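Long-range contacts in cytosine-specific methyltransferase (PDB 3G7U), which probably transfers a methyl group from S-adenosyl-L-methionine to carbon 5 of cytosine in DNA, as other members of the C5-methyltransferase family do: residues E109-F114 with G141-L146; E213-I218 with W333-V338; F24-A29 with P45-V50. One frame throughout, in Å; residues are numbered along the deposited sequence.

Contact 1: E109-F114 with G141-L146; sequences ELQPLF and GDYDIL
Asp-142 and Tyr-143 reach across to the turn that follows helix 94-110, the first accepting from a side-chain amide, the second donating to a backbone carbonyl. Asp-142, just ahead of strand 143-152, turns its carboxylate toward the amide of Gln-111. NE2 of Gln-111 donates to OD2 of Asp-142 over 3.2 Å. The amide and carboxylate planes stand 85° apart, and the donor comes from above the carboxylate plane, which suggests a modest bond. Water 1 lies 2.8 Å from OD2 of Asp-142 and may donate to it, while receiving a weak bond from NE2. A bend at chi2 (-78°) sets CD of Gln-111, and the amide, both donor and acceptor, has further partners: NE2 bonds to O of Ser-108 and OE1 accepts from NZ of Lys-171.

Tyr-143 follows, with its ring aimed at the turn and its hydroxyl as the touching atom. OH donates to O of Pro-112 over a short 2.6 Å, lying in the carbonyl plane on a lone pair, while the carbonyl oxygen sits at the edge of the ring. CD of Pro-112 lies 3.1 Å from the same OH. A tyrosine suits this place: its length bridges the gap between the segments, and its hydroxyl gives the carbonyl of the buried Pro-112 a donor. Pro-112 N is also near OH but, lacking a hydrogen, makes no bond. Gln-111, with positive phi, is the first residue out of the helix.

In the Rossmann-like fold, Tyr-143 lies against Lys-171 of strand 163-171, which stands between outermost strand 143-152 and strand 114-119. Phe-114, which begins the latter, packs on helix 353-367, and Ile-145 on helix 129-140.

Contact 2: E213-I218 with W333-V338; sequences ESWRTI and WFRFHV
Arg-335 has CG anti to the backbone N (chi1 -170°) and runs extended from CG to NE, whereas the chain of Glu-213 is bent at chi2 (101°); guanidinium and carboxylate meet in a surface cluster of acids around one arginine, away from the seven-stranded sheet. It joins the loop leading into strand 216-217, which holds Glu-213, to the loop between helices 321-328 and 340-348, which holds Arg-335. In the conformer of Glu-213 described here, one of two, NE of Arg-335 donates to OE2 of Glu-213 over 2.9 Å in a salt bridge, and NH2 adds a weak bond to OE1. The two flat groups stand nearly perpendicular, so this is not the coplanar, side-on pairing of two ions.

Arginine suits the place because its several N-H groups serve several acids: NH1 also forms salt bridges with Asp-240 and Glu-242, a cluster likely to favour the charged form of each group. The CZ2 edge of Trp-215 meets one face of the guanidinium, 3.8 Å from NH1 of Arg-335, while NH1 lies in the indole plane at that edge, and CG of Glu-213 packs over a face of the indole. On the loop backbone, water 2 donates to O of Phe-336 over 2.8 Å.

Contact 3: F24-A29 with P45-V50; sequences FDVKMA and PRSLHV
Ala-29 and Met-28 pair with Leu-48 to Val-50 in a beta-alpha-beta unit, strands 25-30 and 48-50 running parallel on either side of helix 34-43 in sequence, within the Rossmann-like sheet of the methyltransferase. Three backbone hydrogen bonds zip the strands: Leu-48 N to Lys-27 O (2.8 Å), Ala-29 N to Leu-48 O (2.8 Å) and Val-50 N to Ala-29 O (3.0 Å). The last two run nearly straight along their carbonyls. Water 3 bridges two backbone oxygens, O of Lys-27 and O of Arg-46.

Side chain to backbone, Ser-47 extends the pairing before the strand begins. Its OG, beside its own backbone N (chi1 -60°), donates to O of Val-26 over 2.7 Å, a task suited to a small hydroxyl on a buried residue.

Apolar contacts lie on the face that bears Met-28 and Leu-48. The flexible methionine, bent at chi3, lays its CE methyl against CD1 of Leu-48 and CG2 of Val-50; Phe-65 and Phe-66 of helix 59-66 also touch Met-28. On the other face the imidazole of His-49, whose NE2 bonds to ND1 of His-40 in helix 34-43, comes close to a small residue: CB of Ala-29 lies 3.9 Å from CD2 of His-49.

In the fold
Contacts 1 and 3 belong to the same seven-stranded sheet and reach its two outermost strands, 143-152 and 48-50. Both are partly buried, and they touch where Phe-114 meets Phe-24, CE2 to CE1 at 3.5 Å. Contact 3 is true strand pairing, built on backbone bonds with apolar packing at its face; contact 1 joins the turn after a helix to an edge strand through one side-chain to side-chain and one side-chain to backbone hydrogen bond. Contact 2 is a surface contact, its centre about 39 Å from that of contact 1 on the opposite side of the chain's centre, and about 23 Å from that of contact 3. There charge, water and an indole edge replace backbone pairing.

Contact 1: E109-F114 with G141-L146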
loop_
_atom_site.group_PDB
_atom_site.type_symbol
_atom_site.label_atom_id
_atom_site.label_comp_id
_atom_site.label_asym_id
_atom_site.label_seq_id
_atom_site.Cartn_x
_atom_site.Cartn_y
_atom_site.Cartn_z
ATOM N N GLU A 109 -9.801 21.423 -8.794
ATOM C CA GLU A 109 -8.915 22.528 -9.202
ATOM C C GLU A 109 -7.927 22.090 -10.276
ATOM O O GLU A 109 -7.620 22.839 -11.212
ATOM C CB GLU A 109 -8.168 23.067 -7.979
ATOM C CG GLU A 109 -9.027 23.793 -6.925
ATOM C CD GLU A 109 -8.189 24.254 -5.769
ATOM O OE1 GLU A 109 -6.967 24.008 -5.847
ATOM O OE2 GLU A 109 -8.701 24.876 -4.808
ATOM N N LEU A 110 -7.388 20.876 -10.154
ATOM C CA LEU A 110 -6.376 20.428 -11.097
ATOM C C LEU A 110 -6.894 19.774 -12.357
ATOM O O LEU A 110 -6.157 19.685 -13.344
ATOM C CB LEU A 110 -5.336 19.521 -10.436
ATOM C CG LEU A 110 -4.335 20.207 -9.487
ATOM C CD1 LEU A 110 -3.633 19.214 -8.557
ATOM C CD2 LEU A 110 -3.304 20.969 -10.334
ATOM N N GLN A 111 -8.139 19.308 -12.324
ATOM C CA GLN A 111 -8.743 18.646 -13.498
ATOM C C GLN A 111 -7.900 17.531 -14.146
ATOM O O GLN A 111 -7.648 17.577 -15.345
ATOM C CB GLN A 111 -9.178 19.699 -14.570
ATOM C CG GLN A 111 -10.201 20.698 -14.048
ATOM C CD GLN A 111 -11.594 20.101 -14.003
ATOM O OE1 GLN A 111 -12.038 19.510 -14.983
ATOM N NE2 GLN A 111 -12.288 20.257 -12.877
ATOM N N PRO A 112 -7.483 16.497 -13.369
ATOM C CA PRO A 112 -6.762 15.419 -14.010
ATOM C C PRO A 112 -7.672 14.590 -14.932
ATOM O O PRO A 112 -8.898 14.683 -14.799
ATOM C CB PRO A 112 -6.370 14.525 -12.815
ATOM C CG PRO A 112 -7.436 14.784 -11.790
ATOM C CD PRO A 112 -7.654 16.268 -11.919
ATOM N N LEU A 113 -7.074 13.772 -15.798
ATOM C CA LEU A 113 -7.845 12.822 -16.622
ATOM C C LEU A 113 -8.622 11.847 -15.737
ATOM O O LEU A 113 -9.715 11.446 -16.077
ATOM C CB LEU A 113 -6.928 12.043 -17.559
ATOM C CG LEU A 113 -6.134 12.921 -18.553
ATOM C CD1 LEU A 113 -5.294 12.059 -19.461
ATOM C CD2 LEU A 113 -7.051 13.904 -19.333
ATOM N N PHE A 114 -8.062 11.493 -14.584
ATOM C CA PHE A 114 -8.793 10.606 -13.664
ATOM C C PHE A 114 -8.405 10.879 -12.208
ATOM O O PHE A 114 -7.366 11.515 -11.930
ATOM C CB PHE A 114 -8.532 9.145 -14.056
ATOM C CG PHE A 114 -7.204 8.608 -13.599
ATOM C CD1 PHE A 114 -7.099 7.936 -12.381
ATOM C CD2 PHE A 114 -6.066 8.717 -14.397
ATOM C CE1 PHE A 114 -5.880 7.429 -11.945
ATOM C CE2 PHE A 114 -4.833 8.200 -13.977
ATOM C CZ PHE A 114 -4.737 7.544 -12.760
ATOM N N GLY A 141 -19.722 17.337 -11.918
ATOM C CA GLY A 141 -19.812 18.180 -13.100
ATOM C C GLY A 141 -18.854 17.778 -14.197
ATOM O O GLY A 141 -19.238 17.763 -15.366
ATOM N N ASP A 142 -17.620 17.416 -13.836
ATOM C CA ASP A 142 -16.577 17.162 -14.820
ATOM C C ASP A 142 -16.172 15.705 -14.969
ATOM O O ASP A 142 -15.440 15.331 -15.895
ATOM C CB ASP A 142 -15.355 18.006 -14.451
ATOM C CG ASP A 142 -15.671 19.497 -14.420
ATOM O OD1 ASP A 142 -16.102 20.030 -15.470
ATOM O OD2 ASP A 142 -15.492 20.124 -13.351
ATOM N N TYR A 143 -16.645 14.864 -14.040
ATOM C CA TYR A 143 -16.219 13.446 -14.022
ATOM C C TYR A 143 -17.369 12.436 -14.111
ATOM O O TYR A 143 -18.415 12.629 -13.510
ATOM C CB TYR A 143 -15.401 13.161 -12.715
ATOM C CG TYR A 143 -14.070 13.888 -12.778
ATOM C CD1 TYR A 143 -12.984 13.289 -13.385
ATOM C CD2 TYR A 143 -13.935 15.194 -12.298
ATOM C CE1 TYR A 143 -11.759 13.964 -13.531
ATOM C CE2 TYR A 143 -12.719 15.873 -12.409
ATOM C CZ TYR A 143 -11.660 15.254 -13.036
ATOM O OH TYR A 143 -10.483 15.920 -13.174
ATOM N N ASP A 144 -17.118 11.358 -14.831
ATOM C CA ASP A 144 -17.919 10.127 -14.739
ATOM C C ASP A 144 -17.412 9.368 -13.501
ATOM O O ASP A 144 -16.307 8.861 -13.511
ATOM C CB ASP A 144 -17.694 9.290 -15.990
ATOM C CG ASP A 144 -18.369 9.898 -17.239
ATOM O OD1 ASP A 144 -19.437 10.541 -17.085
ATOM O OD2 ASP A 144 -17.819 9.734 -18.359
ATOM N N ILE A 145 -18.231 9.335 -12.461
ATOM C CA ILE A 145 -17.853 8.780 -11.160
ATOM C C ILE A 145 -18.381 7.338 -11.128
ATOM O O ILE A 145 -19.554 7.104 -11.402
ATOM C CB ILE A 145 -18.417 9.634 -10.016
ATOM C CG1 ILE A 145 -17.829 11.049 -10.085
ATOM C CG2 ILE A 145 -18.072 9.022 -8.650
ATOM C CD1 ILE A 145 -18.501 12.016 -9.147
ATOM N N LEU A 146 -17.495 6.377 -10.883
ATOM C CA LEU A 146 -17.897 4.991 -10.881
ATOM C C LEU A 146 -18.479 4.696 -9.524
ATOM O O LEU A 146 -18.178 5.370 -8.516
ATOM C CB LEU A 146 -16.735 4.045 -11.165
ATOM C CG LEU A 146 -15.911 4.208 -12.444
ATOM C CD1 LEU A 146 -14.993 3.021 -12.633
ATOM C CD2 LEU A 146 -16.845 4.345 -13.630
HETATM O O HOH W 1 -14.628 19.434 -10.823
#

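Contact 2: E213-I218 with W333-V338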
loop_
_atom_site.group_PDB
_atom_site.type_symbol
_atom_site.label_atom_id
_atom_site.label_comp_id
_atom_site.label_asym_id
_atom_site.label_seq_id
_atom_site.Cartn_x
_atom_site.Cartn_y
_atom_site.Cartn_z
ATOM N N GLU A 213 19.932 -2.351 10.399
ATOM C CA GLU A 213 19.220 -3.146 9.422
ATOM C C GLU A 213 19.555 -4.595 9.669
ATOM O O GLU A 213 20.656 -4.907 10.126
ATOM C CB GLU A 213 19.654 -2.757 8.009
ATOM C CG GLU A 213 18.506 -2.445 7.058
ATOM C CD GLU A 213 18.264 -0.938 6.868
ATOM O OE1 GLU A 213 19.058 -0.106 7.371
ATOM O OE2 GLU A 213 17.283 -0.583 6.179
ATOM N N SER A 214 18.585 -5.463 9.400
ATOM C CA SER A 214 18.705 -6.892 9.629
ATOM C C SER A 214 18.779 -7.577 8.277
ATOM O O SER A 214 17.846 -8.302 7.879
ATOM C CB SER A 214 17.489 -7.404 10.386
ATOM O OG SER A 214 17.698 -8.745 10.790
ATOM N N TRP A 215 19.888 -7.347 7.569
ATOM C CA TRP A 215 20.057 -7.911 6.221
ATOM C C TRP A 215 20.332 -9.417 6.358
ATOM O O TRP A 215 21.216 -9.815 7.120
ATOM C CB TRP A 215 21.234 -7.281 5.498
ATOM C CG TRP A 215 21.150 -5.823 5.159
ATOM C CD1 TRP A 215 21.809 -4.801 5.782
ATOM C CD2 TRP A 215 20.409 -5.237 4.084
ATOM N NE1 TRP A 215 21.501 -3.596 5.165
ATOM C CE2 TRP A 215 20.646 -3.839 4.124
ATOM C CE3 TRP A 215 19.555 -5.755 3.095
ATOM C CZ2 TRP A 215 20.056 -2.948 3.216
ATOM C CZ3 TRP A 215 18.966 -4.866 2.167
ATOM C CH2 TRP A 215 19.221 -3.485 2.237
ATOM N N ARG A 216 19.599 -10.236 5.609
ATOM C CA ARG A 216 19.700 -11.687 5.726
ATOM C C ARG A 216 19.565 -12.354 4.374
ATOM O O ARG A 216 18.789 -11.901 3.522
ATOM C CB ARG A 216 18.596 -12.213 6.655
ATOM C CG ARG A 216 18.787 -11.924 8.142
ATOM C CD ARG A 216 20.134 -12.457 8.692
ATOM N NE ARG A 216 20.166 -13.930 8.602
ATOM C CZ ARG A 216 19.514 -14.752 9.382
ATOM N NH1 ARG A 216 18.731 -14.293 10.364
ATOM N NH2 ARG A 216 19.650 -16.056 9.196
ATOM N N THR A 217 20.280 -13.476 4.205
ATOM C CA THR A 217 20.179 -14.306 3.026
ATOM C C THR A 217 18.898 -15.110 3.003
ATOM O O THR A 217 18.475 -15.689 4.036
ATOM C CB THR A 217 21.419 -15.269 2.948
ATOM O OG1 THR A 217 22.589 -14.479 2.787
ATOM C CG2 THR A 217 21.291 -16.267 1.784
ATOM N N ILE A 218 18.235 -15.100 1.835
ATOM C CA ILE A 218 17.040 -15.900 1.620
ATOM C C ILE A 218 17.246 -16.915 0.486
ATOM O O ILE A 218 18.194 -16.810 -0.304
ATOM C CB ILE A 218 15.839 -15.017 1.255
ATOM C CG1 ILE A 218 16.166 -14.178 0.015
ATOM C CG2 ILE A 218 15.469 -14.086 2.437
ATOM C CD1 ILE A 218 14.945 -13.681 -0.744
ATOM N N TRP A 333 12.472 -6.146 -2.343
ATOM C CA TRP A 333 13.402 -5.028 -2.576
ATOM C C TRP A 333 12.908 -3.668 -2.044
ATOM O O TRP A 333 13.652 -2.705 -2.042
ATOM C CB TRP A 333 13.788 -4.934 -4.076
ATOM C CG TRP A 333 12.623 -4.891 -5.045
ATOM C CD1 TRP A 333 12.108 -5.936 -5.739
ATOM C CD2 TRP A 333 11.837 -3.724 -5.437
ATOM N NE1 TRP A 333 11.079 -5.513 -6.561
ATOM C CE2 TRP A 333 10.893 -4.164 -6.398
ATOM C CE3 TRP A 333 11.870 -2.361 -5.087
ATOM C CZ2 TRP A 333 9.955 -3.301 -6.993
ATOM C CZ3 TRP A 333 10.950 -1.497 -5.674
ATOM C CH2 TRP A 333 9.998 -1.967 -6.617
ATOM N N PHE A 334 11.666 -3.630 -1.557
ATOM C CA PHE A 334 11.107 -2.407 -0.978
ATOM C C PHE A 334 11.711 -2.245 0.418
ATOM O O PHE A 334 11.737 -3.181 1.210
ATOM C CB PHE A 334 9.575 -2.497 -0.943
ATOM C CG PHE A 334 8.899 -1.169 -0.797
ATOM C CD1 PHE A 334 8.472 -0.466 -1.941
ATOM C CD2 PHE A 334 8.732 -0.601 0.456
ATOM C CE1 PHE A 334 7.870 0.797 -1.826
ATOM C CE2 PHE A 334 8.105 0.672 0.585
ATOM C CZ PHE A 334 7.688 1.346 -0.567
ATOM N N ARG A 335 12.195 -1.046 0.734
ATOM C CA ARG A 335 12.934 -0.842 1.968
ATOM C C ARG A 335 12.111 -0.024 2.938
ATOM O O ARG A 335 11.615 1.040 2.575
ATOM C CB ARG A 335 14.224 -0.097 1.667
ATOM C CG ARG A 335 15.188 -0.058 2.856
ATOM C CD ARG A 335 16.520 0.568 2.414
ATOM N NE ARG A 335 17.454 0.630 3.532
ATOM C CZ ARG A 335 18.779 0.705 3.404
ATOM N NH1 ARG A 335 19.325 0.689 2.187
ATOM N NH2 ARG A 335 19.561 0.752 4.495
ATOM N N PHE A 336 11.955 -0.509 4.164
ATOM C CA PHE A 336 11.139 0.215 5.163
ATOM C C PHE A 336 12.031 0.855 6.202
ATOM O O PHE A 336 13.245 0.648 6.197
ATOM C CB PHE A 336 10.163 -0.746 5.862
ATOM C CG PHE A 336 9.146 -1.300 4.934
ATOM C CD1 PHE A 336 7.990 -0.591 4.677
ATOM C CD2 PHE A 336 9.390 -2.486 4.227
ATOM C CE1 PHE A 336 7.059 -1.061 3.745
ATOM C CE2 PHE A 336 8.459 -2.976 3.285
ATOM C CZ PHE A 336 7.286 -2.268 3.061
ATOM N N HIS A 337 11.439 1.640 7.106
ATOM C CA HIS A 337 12.197 2.172 8.230
ATOM C C HIS A 337 12.863 1.045 9.011
ATOM O O HIS A 337 12.311 -0.061 9.129
ATOM C CB HIS A 337 11.263 2.962 9.155
ATOM C CG HIS A 337 11.991 3.866 10.109
ATOM N ND1 HIS A 337 12.414 3.449 11.358
ATOM C CD2 HIS A 337 12.374 5.163 9.992
ATOM C CE1 HIS A 337 13.028 4.450 11.969
ATOM N NE2 HIS A 337 13.030 5.496 11.159
ATOM N N VAL A 338 14.021 1.352 9.596
ATOM C CA VAL A 338 14.819 0.348 10.327
ATOM C C VAL A 338 14.136 -0.263 11.557
ATOM O O VAL A 338 14.348 -1.456 11.864
ATOM C CB VAL A 338 16.245 0.868 10.720
ATOM C CG1 VAL A 338 17.126 1.002 9.496
ATOM C CG2 VAL A 338 16.184 2.201 11.482
HETATM O O HOH W 2 15.876 1.449 6.338
#

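Contact 3: F24-A29 with P45-V50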
loop_
_atom_site.group_PDB
_atom_site.type_symbol
_atom_site.label_atom_id
_atom_site.label_comp_id
_atom_site.label_asym_id
_atom_site.label_seq_id
_atom_site.Cartn_x
_atom_site.Cartn_y
_atom_site.Cartn_z
ATOM N N PHE A 24 2.306 4.223 -14.885
ATOM C CA PHE A 24 2.300 5.643 -14.590
ATOM C C PHE A 24 3.638 6.123 -14.060
ATOM O O PHE A 24 4.426 5.355 -13.488
ATOM C CB PHE A 24 1.198 5.963 -13.583
ATOM C CG PHE A 24 -0.178 5.714 -14.077
ATOM C CD1 PHE A 24 -0.820 6.620 -14.931
ATOM C CD2 PHE A 24 -0.880 4.587 -13.660
ATOM C CE1 PHE A 24 -2.135 6.385 -15.378
ATOM C CE2 PHE A 24 -2.171 4.364 -14.083
ATOM C CZ PHE A 24 -2.813 5.259 -14.949
ATOM N N ASP A 25 3.928 7.410 -14.274
ATOM C CA ASP A 25 5.119 8.011 -13.690
ATOM C C ASP A 25 4.628 8.721 -12.437
ATOM O O ASP A 25 3.788 9.607 -12.546
ATOM C CB ASP A 25 5.697 9.032 -14.692
ATOM C CG ASP A 25 7.086 9.502 -14.327
ATOM O OD1 ASP A 25 7.458 9.463 -13.129
ATOM O OD2 ASP A 25 7.819 9.933 -15.248
ATOM N N VAL A 26 5.123 8.346 -11.259
ATOM C CA VAL A 26 4.662 8.975 -9.996
ATOM C C VAL A 26 5.577 10.184 -9.848
ATOM O O VAL A 26 6.758 10.047 -9.508
ATOM C CB VAL A 26 4.811 8.043 -8.775
ATOM C CG1 VAL A 26 4.487 8.801 -7.438
ATOM C CG2 VAL A 26 3.892 6.806 -8.958
ATOM N N LYS A 27 5.042 11.349 -10.173
ATOM C CA LYS A 27 5.891 12.557 -10.279
ATOM C C LYS A 27 6.076 13.249 -8.933
ATOM O O LYS A 27 7.091 13.919 -8.714
ATOM C CB LYS A 27 5.313 13.564 -11.272
ATOM C CG LYS A 27 5.354 13.143 -12.717
ATOM C CD LYS A 27 6.791 12.959 -13.165
ATOM C CE LYS A 27 6.922 13.191 -14.646
ATOM N NZ LYS A 27 8.252 12.784 -15.143
ATOM N N MET A 28 5.138 13.049 -8.016
ATOM C CA MET A 28 5.145 13.778 -6.748
ATOM C C MET A 28 4.406 12.916 -5.736
ATOM O O MET A 28 3.354 12.386 -6.060
ATOM C CB MET A 28 4.410 15.132 -6.851
ATOM C CG MET A 28 4.340 16.017 -5.533
ATOM S SD MET A 28 3.417 17.587 -5.792
ATOM C CE MET A 28 4.799 18.366 -6.600
ATOM N N ALA A 29 4.947 12.825 -4.522
ATOM C CA ALA A 29 4.189 12.272 -3.387
ATOM C C ALA A 29 4.003 13.343 -2.322
ATOM O O ALA A 29 4.967 14.094 -2.020
ATOM C CB ALA A 29 4.948 11.064 -2.814
ATOM N N PRO A 45 13.225 7.473 -5.481
ATOM C CA PRO A 45 14.154 8.608 -5.407
ATOM C C PRO A 45 13.986 9.653 -6.488
ATOM O O PRO A 45 14.505 10.750 -6.318
ATOM C CB PRO A 45 15.542 7.959 -5.504
ATOM C CG PRO A 45 15.311 6.664 -6.112
ATOM C CD PRO A 45 13.921 6.215 -5.785
ATOM N N ARG A 46 13.236 9.362 -7.552
ATOM C CA ARG A 46 13.035 10.339 -8.628
ATOM C C ARG A 46 11.694 11.063 -8.567
ATOM O O ARG A 46 11.446 11.961 -9.361
ATOM C CB ARG A 46 13.225 9.703 -10.006
ATOM C CG ARG A 46 14.272 8.596 -10.060
ATOM C CD ARG A 46 15.719 9.057 -10.204
ATOM N NE ARG A 46 16.459 8.193 -11.132
ATOM C CZ ARG A 46 16.931 6.970 -10.870
ATOM N NH1 ARG A 46 16.763 6.392 -9.680
ATOM N NH2 ARG A 46 17.577 6.305 -11.819
ATOM N N SER A 47 10.827 10.687 -7.622
ATOM C CA SER A 47 9.600 11.438 -7.421
ATOM C C SER A 47 9.912 12.663 -6.603
ATOM O O SER A 47 10.841 12.628 -5.810
ATOM C CB SER A 47 8.583 10.579 -6.651
ATOM O OG SER A 47 8.320 9.413 -7.414
ATOM N N LEU A 48 9.145 13.731 -6.762
ATOM C CA LEU A 48 9.273 14.884 -5.888
ATOM C C LEU A 48 8.576 14.541 -4.574
ATOM O O LEU A 48 7.601 13.820 -4.595
ATOM C CB LEU A 48 8.572 16.101 -6.470
ATOM C CG LEU A 48 9.195 16.604 -7.774
ATOM C CD1 LEU A 48 8.446 17.876 -8.160
ATOM C CD2 LEU A 48 10.640 16.899 -7.500
ATOM N N HIS A 49 9.088 15.056 -3.461
ATOM C CA HIS A 49 8.477 14.782 -2.140
ATOM C C HIS A 49 8.138 16.038 -1.446
ATOM O O HIS A 49 9.009 16.894 -1.232
ATOM C CB HIS A 49 9.425 13.909 -1.309
ATOM C CG HIS A 49 9.514 12.527 -1.838
ATOM N ND1 HIS A 49 10.444 12.142 -2.785
ATOM C CD2 HIS A 49 8.701 11.458 -1.658
ATOM C CE1 HIS A 49 10.205 10.899 -3.158
ATOM N NE2 HIS A 49 9.148 10.464 -2.494
ATOM N N VAL A 50 6.861 16.170 -1.101
ATOM C CA VAL A 50 6.372 17.382 -0.477
ATOM C C VAL A 50 5.794 16.943 0.852
ATOM O O VAL A 50 4.786 16.221 0.881
ATOM C CB VAL A 50 5.317 18.018 -1.372
ATOM C CG1 VAL A 50 4.604 19.173 -0.664
ATOM C CG2 VAL A 50 5.986 18.540 -2.657
HETATM O O HOH W 3 9.240 13.655 -10.571
#